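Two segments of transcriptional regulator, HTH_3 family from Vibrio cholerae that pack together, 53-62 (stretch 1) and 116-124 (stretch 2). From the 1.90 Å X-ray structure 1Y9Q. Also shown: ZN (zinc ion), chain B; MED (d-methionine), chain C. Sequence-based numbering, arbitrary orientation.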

# COMPACT_ATOMS: atom_id res chain seq x y z
N ILE A 53 8.21 6.32 8.94
CA ILE A 53 7.08 6.20 9.84
C ILE A 53 6.31 4.94 9.46
O ILE A 53 5.80 4.22 10.32
CB ILE A 53 6.15 7.43 9.71
CG1 ILE A 53 6.87 8.67 10.26
CG2 ILE A 53 4.83 7.17 10.46
CD1 ILE A 53 6.05 9.96 10.18
N ALA A 54 6.23 4.66 8.16
CA ALA A 54 5.51 3.48 7.70
C ALA A 54 6.16 2.18 8.17
O ALA A 54 5.47 1.22 8.52
CB ALA A 54 5.39 3.49 6.18
N THR A 55 7.49 2.16 8.19
CA THR A 55 8.20 0.97 8.63
C THR A 55 8.00 0.77 10.13
O THR A 55 7.82 -0.35 10.60
CB THR A 55 9.70 1.07 8.30
OG1 THR A 55 9.87 1.07 6.88
CG2 THR A 55 10.46 -0.13 8.88
N LEU A 56 8.02 1.88 10.87
CA LEU A 56 7.81 1.84 12.32
C LEU A 56 6.46 1.20 12.64
O LEU A 56 6.36 0.35 13.52
CB LEU A 56 7.84 3.24 12.92
CG LEU A 56 9.17 3.80 13.42
CD1 LEU A 56 10.18 3.79 12.29
CD2 LEU A 56 8.97 5.20 13.96
N TRP A 57 5.41 1.62 11.93
CA TRP A 57 4.09 1.05 12.18
C TRP A 57 4.08 -0.43 11.81
O TRP A 57 3.44 -1.25 12.47
CB TRP A 57 3.02 1.79 11.37
CG TRP A 57 2.54 3.04 12.03
CD1 TRP A 57 3.00 4.31 11.83
CD2 TRP A 57 1.53 3.13 13.05
NE1 TRP A 57 2.35 5.19 12.66
CE2 TRP A 57 1.44 4.49 13.42
CE3 TRP A 57 0.70 2.20 13.68
CZ2 TRP A 57 0.55 4.94 14.40
CZ3 TRP A 57 -0.18 2.65 14.66
CH2 TRP A 57 -0.25 4.01 15.01
N LYS A 58 4.80 -0.78 10.75
CA LYS A 58 4.86 -2.16 10.31
C LYS A 58 5.48 -3.02 11.42
O LYS A 58 4.99 -4.11 11.72
CB LYS A 58 5.68 -2.24 9.03
CG LYS A 58 5.51 -3.53 8.27
CD LYS A 58 6.03 -3.39 6.85
CE LYS A 58 5.87 -4.68 6.09
NZ LYS A 58 6.40 -4.57 4.71
N ILE A 59 6.55 -2.52 12.02
CA ILE A 59 7.24 -3.25 13.08
C ILE A 59 6.37 -3.33 14.34
O ILE A 59 6.20 -4.40 14.92
CB ILE A 59 8.58 -2.58 13.43
CG1 ILE A 59 9.52 -2.66 12.21
CG2 ILE A 59 9.22 -3.25 14.64
CD1 ILE A 59 10.82 -1.88 12.37
N ALA A 60 5.82 -2.19 14.76
CA ALA A 60 4.96 -2.15 15.94
C ALA A 60 3.81 -3.14 15.77
O ALA A 60 3.48 -3.90 16.69
CB ALA A 60 4.42 -0.74 16.16
N SER A 61 3.21 -3.14 14.59
CA SER A 61 2.09 -4.04 14.31
C SER A 61 2.47 -5.50 14.51
O SER A 61 1.73 -6.27 15.13
CB SER A 61 1.58 -3.81 12.89
OG SER A 61 1.06 -2.50 12.74
N GLY A 62 3.63 -5.89 13.99
CA GLY A 62 4.08 -7.26 14.12
C GLY A 62 4.39 -7.65 15.55
O GLY A 62 4.20 -8.81 15.95
ZN ZN B . -2.66 4.03 9.99
N MED C . -1.95 5.40 11.60
CA MED C . -0.67 6.03 11.18
C MED C . -0.18 5.46 9.85
O MED C . -0.80 4.59 9.22
CB MED C . -0.86 7.56 11.11
CG MED C . 0.31 8.45 10.73
SD MED C . 1.48 8.34 12.12
CE MED C . 0.59 9.04 13.44
OXT MED C . 0.88 5.86 9.37
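Stretch 2, residues 116-124: QQMSSPHAL

How does the backbone of stretch 2 run along stretch 1? Residues 53-62 are helical throughout, held by regular i to i-4 bonds such as Trp57 N to Ile53 O at 3.1 Å and Ser61 N to Trp57 O at 2.8 Å. Stretch 2 begins as a strand, Gln116 to Ser119, and continues as an extended loop through Leu124. The two segments advance in the same general direction, because the pairs of nearest CA atoms climb together: Ala54 CA to Ser119 CA is 5.7 Å, Lys58 CA to Ser120 CA 6.2 Å, and Ser61 CA to Ala123 CA 4.7 Å. The loop thus comes closer to the helix at Ser61 than at the two earlier pairs. Gln116 and Leu124 lie beyond the contact, which buries 409 Å² in all.

What bridges the two stretches if no clear direct hydrogen bond crosses between them? Three waters do, spaced along the contact. Water 1 accepts from Ala54 N (3.1 Å) and from Gln117 NE2 (2.7 Å). Water 2 donates to Ala54 O (2.8 Å) and accepts from Ser120 N (2.9 Å), so it alone links main chain to main chain. Water 3 donates to Ser61 OG and accepts from Ala123 N, each at 2.9 Å.

Which side chains of the helix meet the strand and loop? Ala54 points its CB toward stretch 2 and rests 3.8 Å from Gln117 NE2 and 4.0 Å from Met118 O; the selenomethionine side chain of Met118 itself starts away from the helix. One turn further on, Lys58 leaves sideways in an all-t conformation, and its CD lies 3.6 Å from Ser120 OG, a van der Waals contact between the aliphatic stem of the lysine, whose NZ is hydrogen-bonded elsewhere in the structure, and the serine hydroxyl. Ser61, with chi1 in the m well, donates from OG to Trp57 O at 2.7 Å within its own helix. That same OG approaches His122 CA to 3.2 Å and Pro121 O to 3.7 Å, so a single hydroxyl packs against the loop where it passes the helix.

How do the aromatic residues meet, and what lies beside them? Trp57 points toward stretch 2, while the CA-to-CB bond of His122 runs sideways and its imidazole ends nearer the helix. Trp57 CE3 sits over one face of the histidine ring, 3.3 Å from His122 CE1. The pair is oblique: the centroids of the imidazole and the six-membered indole ring are 4.4 Å apart, with the planes at 36°. His122 NE2 also binds the zinc ion at 2.1 Å, which ties the ring to the metal as it leans on the indole.

Where does the d-methionine fit into this arrangement? It chelates the same zinc through MED N (2.2 Å) and MED O (2.1 Å), and Ser119 OG donates a hydrogen bond to MED O at 2.7 Å. Its sulfur, MED SD, reaches the helix, 3.3 Å from Trp57 NE1 and 3.9 Å from Ile53 CG2. The ligand therefore touches both stretches.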

# COMPACT_ATOMS: atom_id res chain seq x y z
N GLN A 116 1.52 11.94 -0.07
CA GLN A 116 0.64 10.78 0.01
C GLN A 116 1.35 9.75 0.87
O GLN A 116 2.51 9.41 0.62
CB GLN A 116 0.36 10.20 -1.38
CG GLN A 116 -0.68 9.09 -1.35
CD GLN A 116 -1.09 8.62 -2.73
OE1 GLN A 116 -1.40 9.43 -3.61
NE2 GLN A 116 -1.10 7.31 -2.93
N GLN A 117 0.65 9.25 1.88
CA GLN A 117 1.21 8.28 2.82
C GLN A 117 0.46 6.95 2.78
O GLN A 117 -0.68 6.87 3.23
CB GLN A 117 1.14 8.87 4.23
CG GLN A 117 1.76 8.04 5.34
CD GLN A 117 3.26 7.96 5.23
OE1 GLN A 117 3.91 8.86 4.69
NE2 GLN A 117 3.83 6.90 5.77
N MSE A 118 1.09 5.91 2.23
CA MSE A 118 0.46 4.59 2.21
C MSE A 118 0.99 3.81 3.41
O MSE A 118 2.16 3.94 3.78
CB MSE A 118 0.79 3.84 0.93
CG MSE A 118 0.28 4.52 -0.33
SE MSE A 118 -1.58 4.99 -0.22
CE MSE A 118 -2.30 3.19 -0.18
N SER A 119 0.13 3.00 4.02
CA SER A 119 0.50 2.22 5.19
C SER A 119 0.21 0.74 5.04
O SER A 119 -0.70 0.35 4.29
CB SER A 119 -0.27 2.71 6.42
OG SER A 119 0.03 4.05 6.72
N SER A 120 0.97 -0.08 5.75
CA SER A 120 0.76 -1.53 5.74
C SER A 120 -0.34 -1.74 6.77
O SER A 120 -0.63 -0.86 7.57
CB SER A 120 2.03 -2.27 6.20
OG SER A 120 3.11 -2.08 5.30
N PRO A 121 -0.97 -2.92 6.76
CA PRO A 121 -2.03 -3.14 7.75
C PRO A 121 -1.49 -2.98 9.17
O PRO A 121 -0.35 -3.36 9.44
CB PRO A 121 -2.46 -4.57 7.48
CG PRO A 121 -2.18 -4.74 6.01
CD PRO A 121 -0.83 -4.09 5.88
N HIS A 122 -2.29 -2.40 10.06
CA HIS A 122 -1.86 -2.31 11.45
C HIS A 122 -2.32 -3.64 12.04
O HIS A 122 -2.89 -4.46 11.32
CB HIS A 122 -2.52 -1.13 12.16
CG HIS A 122 -2.11 0.21 11.61
ND1 HIS A 122 -0.84 0.45 11.13
CD2 HIS A 122 -2.79 1.37 11.48
CE1 HIS A 122 -0.75 1.70 10.73
NE2 HIS A 122 -1.92 2.29 10.93
N ALA A 123 -2.08 -3.86 13.33
CA ALA A 123 -2.46 -5.13 13.96
C ALA A 123 -3.95 -5.41 13.86
O ALA A 123 -4.77 -4.48 13.76
CB ALA A 123 -2.02 -5.14 15.42
N LEU A 124 -4.31 -6.69 13.90
CA LEU A 124 -5.70 -7.12 13.80
C LEU A 124 -6.61 -6.37 14.76
O LEU A 124 -6.32 -6.24 15.94
CB LEU A 124 -5.80 -8.63 14.09
CG LEU A 124 -7.19 -9.26 14.03
CD1 LEU A 124 -7.72 -9.22 12.60
CD2 LEU A 124 -7.10 -10.70 14.52
O HOH W 1 6.48 6.59 5.80
O HOH W 2 2.81 0.92 7.77
O HOH W 3 -0.71 -1.85 14.95